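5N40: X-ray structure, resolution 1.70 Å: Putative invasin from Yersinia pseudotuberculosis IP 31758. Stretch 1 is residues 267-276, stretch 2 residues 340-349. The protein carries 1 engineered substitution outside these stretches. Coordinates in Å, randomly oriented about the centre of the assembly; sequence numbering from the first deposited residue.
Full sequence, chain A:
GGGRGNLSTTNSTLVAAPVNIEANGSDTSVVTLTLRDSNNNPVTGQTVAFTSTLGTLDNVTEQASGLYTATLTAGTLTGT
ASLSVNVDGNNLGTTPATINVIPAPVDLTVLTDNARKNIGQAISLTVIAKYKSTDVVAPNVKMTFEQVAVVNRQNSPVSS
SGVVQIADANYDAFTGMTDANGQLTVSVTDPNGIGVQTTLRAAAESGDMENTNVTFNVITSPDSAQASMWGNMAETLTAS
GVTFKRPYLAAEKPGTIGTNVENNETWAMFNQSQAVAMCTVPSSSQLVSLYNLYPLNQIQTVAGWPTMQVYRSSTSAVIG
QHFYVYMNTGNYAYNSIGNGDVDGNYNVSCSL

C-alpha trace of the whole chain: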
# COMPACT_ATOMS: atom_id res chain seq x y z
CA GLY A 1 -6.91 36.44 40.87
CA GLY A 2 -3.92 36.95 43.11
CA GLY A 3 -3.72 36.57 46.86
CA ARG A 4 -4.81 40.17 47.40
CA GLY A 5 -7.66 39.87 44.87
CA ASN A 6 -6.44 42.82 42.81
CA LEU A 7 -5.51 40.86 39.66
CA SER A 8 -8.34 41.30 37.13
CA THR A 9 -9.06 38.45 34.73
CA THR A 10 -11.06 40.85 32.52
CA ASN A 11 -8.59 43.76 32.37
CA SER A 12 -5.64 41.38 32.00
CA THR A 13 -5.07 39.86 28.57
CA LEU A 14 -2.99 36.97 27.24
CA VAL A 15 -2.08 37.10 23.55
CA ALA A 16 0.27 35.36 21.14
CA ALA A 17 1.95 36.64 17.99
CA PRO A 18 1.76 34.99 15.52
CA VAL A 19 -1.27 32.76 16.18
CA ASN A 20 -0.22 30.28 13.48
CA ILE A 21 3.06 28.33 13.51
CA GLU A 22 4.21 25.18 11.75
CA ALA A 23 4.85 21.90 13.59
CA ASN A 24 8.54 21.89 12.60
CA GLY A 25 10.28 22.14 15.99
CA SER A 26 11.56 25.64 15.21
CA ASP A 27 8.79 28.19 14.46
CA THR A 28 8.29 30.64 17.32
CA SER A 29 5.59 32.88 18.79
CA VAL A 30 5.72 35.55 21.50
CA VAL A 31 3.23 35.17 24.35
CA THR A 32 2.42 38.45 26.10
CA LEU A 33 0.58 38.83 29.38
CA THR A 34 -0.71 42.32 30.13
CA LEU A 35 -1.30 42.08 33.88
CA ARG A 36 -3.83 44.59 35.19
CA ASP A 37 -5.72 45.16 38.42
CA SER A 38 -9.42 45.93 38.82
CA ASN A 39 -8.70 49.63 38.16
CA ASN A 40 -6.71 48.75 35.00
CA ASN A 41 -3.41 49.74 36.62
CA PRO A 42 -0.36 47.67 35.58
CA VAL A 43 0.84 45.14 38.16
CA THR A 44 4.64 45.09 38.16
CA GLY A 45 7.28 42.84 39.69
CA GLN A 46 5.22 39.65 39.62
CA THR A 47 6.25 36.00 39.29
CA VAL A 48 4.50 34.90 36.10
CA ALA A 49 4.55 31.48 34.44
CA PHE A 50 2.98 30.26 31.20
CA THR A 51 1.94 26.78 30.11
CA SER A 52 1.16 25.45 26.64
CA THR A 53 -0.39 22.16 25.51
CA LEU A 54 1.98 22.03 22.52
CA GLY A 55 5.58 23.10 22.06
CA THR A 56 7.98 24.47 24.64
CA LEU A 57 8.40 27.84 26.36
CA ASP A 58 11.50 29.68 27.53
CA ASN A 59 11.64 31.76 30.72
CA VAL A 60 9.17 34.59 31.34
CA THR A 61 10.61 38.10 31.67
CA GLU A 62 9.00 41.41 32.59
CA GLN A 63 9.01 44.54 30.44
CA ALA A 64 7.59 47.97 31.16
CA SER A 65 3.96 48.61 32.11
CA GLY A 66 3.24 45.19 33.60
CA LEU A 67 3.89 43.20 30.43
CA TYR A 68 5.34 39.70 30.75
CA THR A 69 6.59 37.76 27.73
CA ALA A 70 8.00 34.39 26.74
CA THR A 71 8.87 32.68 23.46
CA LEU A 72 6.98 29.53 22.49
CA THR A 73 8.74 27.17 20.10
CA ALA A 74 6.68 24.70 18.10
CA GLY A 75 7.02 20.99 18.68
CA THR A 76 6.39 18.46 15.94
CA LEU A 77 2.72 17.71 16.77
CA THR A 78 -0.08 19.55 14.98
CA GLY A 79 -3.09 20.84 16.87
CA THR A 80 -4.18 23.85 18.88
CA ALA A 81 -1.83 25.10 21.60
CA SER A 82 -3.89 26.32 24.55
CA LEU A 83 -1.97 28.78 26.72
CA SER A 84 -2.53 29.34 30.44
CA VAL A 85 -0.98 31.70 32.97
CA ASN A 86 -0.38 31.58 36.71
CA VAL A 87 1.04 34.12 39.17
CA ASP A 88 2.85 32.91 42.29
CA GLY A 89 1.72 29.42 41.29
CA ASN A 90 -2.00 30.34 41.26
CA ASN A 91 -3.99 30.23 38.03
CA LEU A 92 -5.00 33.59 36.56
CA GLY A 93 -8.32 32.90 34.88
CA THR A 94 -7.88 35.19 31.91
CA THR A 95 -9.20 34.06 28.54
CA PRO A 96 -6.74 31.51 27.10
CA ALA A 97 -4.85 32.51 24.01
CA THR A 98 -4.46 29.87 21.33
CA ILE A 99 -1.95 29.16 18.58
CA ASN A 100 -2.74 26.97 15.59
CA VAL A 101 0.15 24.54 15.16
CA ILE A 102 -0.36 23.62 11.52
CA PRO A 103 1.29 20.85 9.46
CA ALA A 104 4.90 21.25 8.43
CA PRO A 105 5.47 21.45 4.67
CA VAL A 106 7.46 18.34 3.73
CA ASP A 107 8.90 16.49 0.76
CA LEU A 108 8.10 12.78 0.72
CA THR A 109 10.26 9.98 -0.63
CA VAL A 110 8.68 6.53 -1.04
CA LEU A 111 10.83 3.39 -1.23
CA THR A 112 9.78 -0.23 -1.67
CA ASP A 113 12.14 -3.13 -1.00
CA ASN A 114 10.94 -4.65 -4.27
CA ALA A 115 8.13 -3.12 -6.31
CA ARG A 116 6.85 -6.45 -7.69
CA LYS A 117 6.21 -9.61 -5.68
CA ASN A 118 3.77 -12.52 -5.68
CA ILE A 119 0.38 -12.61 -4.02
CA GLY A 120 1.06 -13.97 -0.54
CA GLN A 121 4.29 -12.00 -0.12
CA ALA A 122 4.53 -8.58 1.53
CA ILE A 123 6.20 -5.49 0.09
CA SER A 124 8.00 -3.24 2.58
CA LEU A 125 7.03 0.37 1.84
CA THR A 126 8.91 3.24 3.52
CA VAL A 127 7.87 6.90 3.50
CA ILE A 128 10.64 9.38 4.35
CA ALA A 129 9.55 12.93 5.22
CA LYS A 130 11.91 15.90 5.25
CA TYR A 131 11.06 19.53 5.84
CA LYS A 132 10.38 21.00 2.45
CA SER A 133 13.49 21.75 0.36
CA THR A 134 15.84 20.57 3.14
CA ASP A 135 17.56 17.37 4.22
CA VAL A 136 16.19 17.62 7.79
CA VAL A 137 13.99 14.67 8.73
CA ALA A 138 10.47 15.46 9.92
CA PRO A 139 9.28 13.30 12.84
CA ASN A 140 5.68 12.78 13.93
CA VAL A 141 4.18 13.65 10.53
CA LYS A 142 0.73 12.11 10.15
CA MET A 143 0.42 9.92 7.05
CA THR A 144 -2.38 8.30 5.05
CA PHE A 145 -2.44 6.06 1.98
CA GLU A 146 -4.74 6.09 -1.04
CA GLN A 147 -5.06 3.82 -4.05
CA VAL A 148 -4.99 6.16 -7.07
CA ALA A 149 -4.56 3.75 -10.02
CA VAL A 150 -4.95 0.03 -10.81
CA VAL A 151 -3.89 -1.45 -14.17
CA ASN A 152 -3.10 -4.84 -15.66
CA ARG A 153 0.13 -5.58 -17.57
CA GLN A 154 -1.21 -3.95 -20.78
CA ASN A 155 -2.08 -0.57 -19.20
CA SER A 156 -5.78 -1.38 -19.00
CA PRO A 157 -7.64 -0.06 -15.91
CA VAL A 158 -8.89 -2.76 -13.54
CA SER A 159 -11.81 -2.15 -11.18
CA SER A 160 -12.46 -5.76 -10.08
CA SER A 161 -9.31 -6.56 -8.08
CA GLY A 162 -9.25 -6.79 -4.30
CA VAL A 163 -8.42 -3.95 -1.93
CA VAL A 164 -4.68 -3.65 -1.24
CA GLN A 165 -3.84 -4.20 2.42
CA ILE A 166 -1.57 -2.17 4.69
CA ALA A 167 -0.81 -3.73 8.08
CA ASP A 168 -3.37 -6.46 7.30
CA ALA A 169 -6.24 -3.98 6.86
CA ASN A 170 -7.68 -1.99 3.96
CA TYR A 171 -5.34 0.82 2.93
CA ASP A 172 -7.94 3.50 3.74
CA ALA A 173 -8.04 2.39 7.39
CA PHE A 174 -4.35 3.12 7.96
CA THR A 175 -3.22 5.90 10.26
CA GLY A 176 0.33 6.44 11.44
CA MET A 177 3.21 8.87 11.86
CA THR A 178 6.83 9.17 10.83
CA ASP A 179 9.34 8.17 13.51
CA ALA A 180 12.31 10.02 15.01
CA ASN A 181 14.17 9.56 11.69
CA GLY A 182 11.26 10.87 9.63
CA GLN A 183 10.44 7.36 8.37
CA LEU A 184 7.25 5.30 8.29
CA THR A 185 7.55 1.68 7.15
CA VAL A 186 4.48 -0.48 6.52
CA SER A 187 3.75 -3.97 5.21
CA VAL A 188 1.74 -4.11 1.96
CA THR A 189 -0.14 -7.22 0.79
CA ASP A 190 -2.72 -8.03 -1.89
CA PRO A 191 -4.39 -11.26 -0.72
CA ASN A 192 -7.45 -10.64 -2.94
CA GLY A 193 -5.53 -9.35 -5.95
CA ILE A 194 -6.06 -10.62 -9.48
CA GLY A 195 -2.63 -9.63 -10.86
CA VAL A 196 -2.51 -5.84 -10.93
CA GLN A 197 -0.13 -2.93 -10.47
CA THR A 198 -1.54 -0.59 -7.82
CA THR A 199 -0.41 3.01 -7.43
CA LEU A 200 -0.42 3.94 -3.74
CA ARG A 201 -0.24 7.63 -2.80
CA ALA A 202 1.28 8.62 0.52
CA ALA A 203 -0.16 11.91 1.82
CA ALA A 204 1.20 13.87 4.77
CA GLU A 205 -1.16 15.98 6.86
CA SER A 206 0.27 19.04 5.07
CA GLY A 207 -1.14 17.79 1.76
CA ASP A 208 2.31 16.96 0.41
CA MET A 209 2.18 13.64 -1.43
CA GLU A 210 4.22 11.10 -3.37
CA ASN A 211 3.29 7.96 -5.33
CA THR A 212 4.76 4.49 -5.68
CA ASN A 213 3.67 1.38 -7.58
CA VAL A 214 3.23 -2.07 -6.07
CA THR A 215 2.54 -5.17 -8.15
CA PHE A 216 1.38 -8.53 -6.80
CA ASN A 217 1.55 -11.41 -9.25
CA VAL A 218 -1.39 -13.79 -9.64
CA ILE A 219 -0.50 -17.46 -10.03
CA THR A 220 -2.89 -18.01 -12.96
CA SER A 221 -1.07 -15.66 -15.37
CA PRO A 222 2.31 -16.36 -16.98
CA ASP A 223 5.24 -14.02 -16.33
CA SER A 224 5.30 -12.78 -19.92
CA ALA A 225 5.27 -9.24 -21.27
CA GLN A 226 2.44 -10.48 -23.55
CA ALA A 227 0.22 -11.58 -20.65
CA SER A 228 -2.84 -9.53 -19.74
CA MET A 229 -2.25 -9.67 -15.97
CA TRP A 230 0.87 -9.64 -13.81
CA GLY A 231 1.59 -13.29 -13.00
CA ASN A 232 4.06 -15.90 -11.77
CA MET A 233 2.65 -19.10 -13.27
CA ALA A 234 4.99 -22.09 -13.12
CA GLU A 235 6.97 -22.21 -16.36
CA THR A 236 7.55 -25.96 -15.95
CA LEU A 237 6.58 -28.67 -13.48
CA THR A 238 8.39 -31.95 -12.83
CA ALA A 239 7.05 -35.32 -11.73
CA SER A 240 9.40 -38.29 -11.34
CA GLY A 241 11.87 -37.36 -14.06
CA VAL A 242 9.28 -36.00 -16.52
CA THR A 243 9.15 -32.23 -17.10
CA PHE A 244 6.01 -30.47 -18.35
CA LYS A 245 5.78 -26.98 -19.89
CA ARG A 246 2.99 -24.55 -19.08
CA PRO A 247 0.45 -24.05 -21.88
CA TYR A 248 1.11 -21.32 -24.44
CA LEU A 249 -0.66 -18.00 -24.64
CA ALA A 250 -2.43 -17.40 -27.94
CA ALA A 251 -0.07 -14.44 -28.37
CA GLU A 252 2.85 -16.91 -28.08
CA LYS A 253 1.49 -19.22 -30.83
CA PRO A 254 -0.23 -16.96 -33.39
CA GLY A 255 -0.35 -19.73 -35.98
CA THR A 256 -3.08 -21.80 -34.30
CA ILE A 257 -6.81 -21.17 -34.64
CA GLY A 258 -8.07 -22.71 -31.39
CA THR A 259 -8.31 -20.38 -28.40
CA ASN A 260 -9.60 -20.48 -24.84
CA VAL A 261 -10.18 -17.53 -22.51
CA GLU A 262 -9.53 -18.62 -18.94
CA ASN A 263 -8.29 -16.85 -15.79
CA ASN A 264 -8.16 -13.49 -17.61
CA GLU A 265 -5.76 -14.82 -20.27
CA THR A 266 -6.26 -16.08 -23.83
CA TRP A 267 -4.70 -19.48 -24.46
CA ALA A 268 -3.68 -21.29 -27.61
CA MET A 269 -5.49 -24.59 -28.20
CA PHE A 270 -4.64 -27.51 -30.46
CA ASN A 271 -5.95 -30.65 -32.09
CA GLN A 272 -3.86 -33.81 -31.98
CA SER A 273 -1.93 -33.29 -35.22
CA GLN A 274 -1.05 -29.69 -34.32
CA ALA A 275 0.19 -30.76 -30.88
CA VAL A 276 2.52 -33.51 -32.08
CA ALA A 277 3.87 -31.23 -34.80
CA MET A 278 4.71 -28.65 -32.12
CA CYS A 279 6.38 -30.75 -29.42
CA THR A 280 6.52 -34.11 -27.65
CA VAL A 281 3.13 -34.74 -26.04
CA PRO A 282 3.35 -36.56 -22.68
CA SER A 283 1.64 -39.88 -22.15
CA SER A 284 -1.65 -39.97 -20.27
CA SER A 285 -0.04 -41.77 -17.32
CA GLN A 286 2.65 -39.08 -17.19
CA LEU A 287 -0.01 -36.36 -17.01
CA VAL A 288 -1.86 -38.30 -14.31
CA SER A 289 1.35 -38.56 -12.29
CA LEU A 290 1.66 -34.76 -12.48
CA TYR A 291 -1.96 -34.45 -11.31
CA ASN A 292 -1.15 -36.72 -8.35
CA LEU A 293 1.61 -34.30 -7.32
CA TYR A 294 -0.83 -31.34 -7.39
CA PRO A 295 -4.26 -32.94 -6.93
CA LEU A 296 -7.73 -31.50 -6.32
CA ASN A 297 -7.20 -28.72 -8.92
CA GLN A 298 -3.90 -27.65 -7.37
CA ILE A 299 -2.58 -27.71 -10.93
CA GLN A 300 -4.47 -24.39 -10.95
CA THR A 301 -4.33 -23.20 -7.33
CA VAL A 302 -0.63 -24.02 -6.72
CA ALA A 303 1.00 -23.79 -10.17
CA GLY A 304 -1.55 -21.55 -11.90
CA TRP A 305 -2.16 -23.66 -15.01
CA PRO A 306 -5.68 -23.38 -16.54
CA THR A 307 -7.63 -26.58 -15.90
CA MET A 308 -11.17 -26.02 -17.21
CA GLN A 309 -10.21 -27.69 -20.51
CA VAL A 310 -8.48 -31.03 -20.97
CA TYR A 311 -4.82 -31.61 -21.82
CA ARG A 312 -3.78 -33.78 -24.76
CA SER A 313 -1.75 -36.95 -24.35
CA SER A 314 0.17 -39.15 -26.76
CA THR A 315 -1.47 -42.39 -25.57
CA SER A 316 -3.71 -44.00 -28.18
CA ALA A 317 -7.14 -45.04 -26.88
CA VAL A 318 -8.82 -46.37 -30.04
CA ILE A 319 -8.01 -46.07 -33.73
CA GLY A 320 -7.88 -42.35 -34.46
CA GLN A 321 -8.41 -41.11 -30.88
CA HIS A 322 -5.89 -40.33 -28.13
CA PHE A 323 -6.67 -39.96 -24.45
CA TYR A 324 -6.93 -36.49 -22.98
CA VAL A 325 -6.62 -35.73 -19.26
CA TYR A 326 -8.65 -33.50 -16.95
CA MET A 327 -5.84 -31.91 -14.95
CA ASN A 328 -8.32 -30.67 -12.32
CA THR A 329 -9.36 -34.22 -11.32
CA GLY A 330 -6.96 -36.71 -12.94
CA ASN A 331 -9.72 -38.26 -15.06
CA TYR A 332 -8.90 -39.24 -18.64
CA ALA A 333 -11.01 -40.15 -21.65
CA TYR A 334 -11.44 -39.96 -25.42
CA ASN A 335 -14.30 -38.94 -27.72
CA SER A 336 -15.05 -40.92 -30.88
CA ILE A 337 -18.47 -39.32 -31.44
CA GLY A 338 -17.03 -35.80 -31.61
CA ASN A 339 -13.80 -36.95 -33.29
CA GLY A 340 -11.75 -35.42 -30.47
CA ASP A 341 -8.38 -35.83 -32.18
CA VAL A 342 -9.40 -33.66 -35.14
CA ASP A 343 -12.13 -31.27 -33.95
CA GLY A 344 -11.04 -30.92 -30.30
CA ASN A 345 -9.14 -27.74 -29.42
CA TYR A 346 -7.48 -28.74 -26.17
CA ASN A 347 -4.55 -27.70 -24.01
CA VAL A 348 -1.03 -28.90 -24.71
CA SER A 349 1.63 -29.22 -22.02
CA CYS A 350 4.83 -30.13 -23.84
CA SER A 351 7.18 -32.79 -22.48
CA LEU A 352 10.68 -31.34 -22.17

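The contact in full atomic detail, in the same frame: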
# COMPACT_ATOMS: atom_id res chain seq x y z
N TRP A 267 -5.61 -18.37 -24.27
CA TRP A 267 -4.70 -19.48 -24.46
C TRP A 267 -4.82 -20.08 -25.85
O TRP A 267 -5.91 -20.13 -26.42
CB TRP A 267 -4.96 -20.56 -23.41
CG TRP A 267 -4.82 -20.04 -22.03
CD1 TRP A 267 -5.81 -19.58 -21.21
CD2 TRP A 267 -3.60 -19.89 -21.30
NE1 TRP A 267 -5.28 -19.18 -20.01
CE2 TRP A 267 -3.93 -19.36 -20.04
CE3 TRP A 267 -2.26 -20.18 -21.59
CZ2 TRP A 267 -2.96 -19.09 -19.07
CZ3 TRP A 267 -1.31 -19.92 -20.64
CH2 TRP A 267 -1.66 -19.38 -19.39
N ALA A 268 -3.69 -20.52 -26.38
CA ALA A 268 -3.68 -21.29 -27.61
C ALA A 268 -4.17 -22.71 -27.35
O ALA A 268 -3.89 -23.29 -26.30
CB ALA A 268 -2.27 -21.33 -28.21
N MET A 269 -4.91 -23.26 -28.31
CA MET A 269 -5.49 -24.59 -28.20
C MET A 269 -5.26 -25.35 -29.50
O MET A 269 -5.16 -24.75 -30.57
CB MET A 269 -6.99 -24.52 -27.87
CG MET A 269 -7.32 -23.66 -26.66
SD MET A 269 -6.64 -24.27 -25.10
CE MET A 269 -7.96 -25.35 -24.56
N PHE A 270 -5.18 -26.68 -29.39
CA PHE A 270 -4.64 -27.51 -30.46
C PHE A 270 -5.44 -28.79 -30.62
O PHE A 270 -5.97 -29.34 -29.64
CB PHE A 270 -3.17 -27.89 -30.17
CG PHE A 270 -2.29 -26.71 -29.89
CD1 PHE A 270 -2.23 -26.15 -28.63
CD2 PHE A 270 -1.51 -26.17 -30.90
CE1 PHE A 270 -1.41 -25.07 -28.37
CE2 PHE A 270 -0.69 -25.08 -30.65
CZ PHE A 270 -0.64 -24.53 -29.38
N ASN A 271 -5.52 -29.28 -31.85
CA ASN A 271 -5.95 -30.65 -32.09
C ASN A 271 -4.72 -31.55 -32.02
O ASN A 271 -3.60 -31.10 -31.81
CB ASN A 271 -6.69 -30.79 -33.42
CG ASN A 271 -5.81 -30.51 -34.63
OD1 ASN A 271 -4.59 -30.47 -34.54
ND2 ASN A 271 -6.45 -30.33 -35.78
N GLN A 272 -4.94 -32.86 -32.20
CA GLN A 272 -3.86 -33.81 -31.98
C GLN A 272 -2.70 -33.60 -32.95
O GLN A 272 -1.53 -33.60 -32.56
CB GLN A 272 -4.40 -35.24 -32.07
CG GLN A 272 -3.42 -36.29 -31.58
CD GLN A 272 -3.23 -36.29 -30.07
OE1 GLN A 272 -4.08 -35.80 -29.32
NE2 GLN A 272 -2.12 -36.86 -29.62
N SER A 273 -3.01 -33.41 -34.24
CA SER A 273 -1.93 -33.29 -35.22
C SER A 273 -1.11 -32.02 -34.99
O SER A 273 0.11 -32.03 -35.15
CB SER A 273 -2.50 -33.32 -36.64
OG SER A 273 -3.41 -32.26 -36.85
N GLN A 274 -1.77 -30.92 -34.62
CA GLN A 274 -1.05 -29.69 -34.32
C GLN A 274 -0.13 -29.88 -33.12
O GLN A 274 1.01 -29.38 -33.11
CB GLN A 274 -2.03 -28.56 -34.03
CG GLN A 274 -2.76 -28.00 -35.23
CD GLN A 274 -3.78 -26.98 -34.81
OE1 GLN A 274 -4.64 -27.25 -33.96
NE2 GLN A 274 -3.69 -25.77 -35.37
N ALA A 275 -0.61 -30.57 -32.09
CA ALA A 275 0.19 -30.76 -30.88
C ALA A 275 1.47 -31.52 -31.19
O ALA A 275 2.57 -31.08 -30.83
CB ALA A 275 -0.63 -31.50 -29.83
N VAL A 276 1.35 -32.68 -31.85
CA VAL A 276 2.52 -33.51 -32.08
C VAL A 276 3.48 -32.85 -33.05
O VAL A 276 4.69 -33.10 -33.01
CB VAL A 276 2.09 -34.91 -32.57
CG1 VAL A 276 1.18 -35.56 -31.55
CG2 VAL A 276 1.41 -34.82 -33.92
N GLY A 340 -12.51 -36.34 -31.31
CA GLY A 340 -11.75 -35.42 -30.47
C GLY A 340 -10.39 -35.08 -31.05
O GLY A 340 -9.91 -33.95 -30.91
N ASP A 341 -9.73 -36.05 -31.69
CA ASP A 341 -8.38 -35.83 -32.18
C ASP A 341 -8.33 -34.73 -33.23
O ASP A 341 -7.31 -34.04 -33.35
CB ASP A 341 -7.79 -37.12 -32.76
CG ASP A 341 -7.02 -37.93 -31.74
OD1 ASP A 341 -7.33 -37.85 -30.53
OD2 ASP A 341 -6.10 -38.66 -32.15
N VAL A 342 -9.39 -34.58 -34.01
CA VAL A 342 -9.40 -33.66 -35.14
C VAL A 342 -10.12 -32.35 -34.80
O VAL A 342 -9.60 -31.27 -35.06
CB VAL A 342 -10.05 -34.34 -36.37
CG1 VAL A 342 -10.26 -33.34 -37.50
CG2 VAL A 342 -9.20 -35.51 -36.85
N ASP A 343 -11.31 -32.45 -34.22
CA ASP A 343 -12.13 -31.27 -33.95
C ASP A 343 -11.90 -30.68 -32.56
O ASP A 343 -12.31 -29.53 -32.32
CB ASP A 343 -13.62 -31.62 -34.10
CG ASP A 343 -13.96 -32.13 -35.48
OD1 ASP A 343 -13.23 -31.80 -36.44
OD2 ASP A 343 -14.96 -32.86 -35.61
N GLY A 344 -11.27 -31.42 -31.65
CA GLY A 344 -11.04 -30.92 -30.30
C GLY A 344 -9.90 -29.92 -30.27
O GLY A 344 -8.81 -30.18 -30.79
N ASN A 345 -10.16 -28.76 -29.66
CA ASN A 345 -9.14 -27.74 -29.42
C ASN A 345 -8.85 -27.75 -27.93
O ASN A 345 -9.58 -27.15 -27.13
CB ASN A 345 -9.60 -26.37 -29.91
CG ASN A 345 -9.62 -26.27 -31.43
OD1 ASN A 345 -8.73 -26.80 -32.11
ND2 ASN A 345 -10.62 -25.59 -31.96
N TYR A 346 -7.78 -28.44 -27.55
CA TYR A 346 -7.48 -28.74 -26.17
C TYR A 346 -6.13 -28.14 -25.79
O TYR A 346 -5.38 -27.64 -26.63
CB TYR A 346 -7.45 -30.26 -25.94
CG TYR A 346 -8.72 -30.99 -26.33
CD1 TYR A 346 -9.95 -30.35 -26.34
CD2 TYR A 346 -8.68 -32.33 -26.69
CE1 TYR A 346 -11.10 -31.02 -26.70
CE2 TYR A 346 -9.82 -33.01 -27.05
CZ TYR A 346 -11.03 -32.35 -27.05
OH TYR A 346 -12.18 -33.04 -27.41
N ASN A 347 -5.83 -28.18 -24.50
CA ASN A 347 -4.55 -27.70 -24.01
C ASN A 347 -3.43 -28.65 -24.37
O ASN A 347 -3.63 -29.87 -24.48
CB ASN A 347 -4.60 -27.53 -22.49
CG ASN A 347 -5.34 -26.28 -22.05
OD1 ASN A 347 -5.01 -25.17 -22.45
ND2 ASN A 347 -6.36 -26.46 -21.21
N VAL A 348 -2.23 -28.10 -24.53
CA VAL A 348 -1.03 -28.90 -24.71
C VAL A 348 0.03 -28.44 -23.71
O VAL A 348 0.46 -27.28 -23.74
CB VAL A 348 -0.49 -28.83 -26.15
CG1 VAL A 348 0.80 -29.62 -26.29
CG2 VAL A 348 -1.53 -29.34 -27.13
N SER A 349 0.43 -29.35 -22.83
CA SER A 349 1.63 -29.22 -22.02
C SER A 349 2.71 -30.08 -22.66
O SER A 349 2.59 -31.31 -22.72
CB SER A 349 1.38 -29.64 -20.58
OG SER A 349 2.60 -29.64 -19.84
O HOH W 1 -2.96 -25.00 -24.40
O HOH W 2 -5.83 -34.10 -35.46

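This contact is a compact backbone-to-backbone junction, in which one antiparallel bridge and a helix start joined to a helix end hold two distant parts of a chain together, with a small apolar cluster beside them. The bridge pairs F270 with Y346 through two hydrogen bonds, F270 N to Y346 O and Y346 N to F270 O, both 2.9 Å; the second is almost straight, at 178°. Main-chain carbonyls also receive CA-H groups, as where N271 CA lies 3.2 Å from G344 O.

Beyond the bridge, stretch 1 turns into a helix, whose first amides lack carbonyl partners within the helix itself. Different acceptors meet that need here. N271 caps the helix, its OD1 accepting from Q274 N at 2.9 Å, while Q274 OE1 accepts in turn from N271 N at 3.1 Å. Q272 N instead reaches across to D341 O, 2.9 Å away, and a water accepts from S273 N (3.1 Å) while donating to the same D341 O (2.6 Å). A weak bond runs from N271 ND2 to V342 O at 3.4 Å.

On the apolar side, V348 CG2 sits 3.6 Å from both F270 CD1 and A275 CB, tying bridge residue and helix together. M269 points toward the other stretch, its CB 3.8 Å from N345 CB and its SD 3.2 Å from N347 OD1.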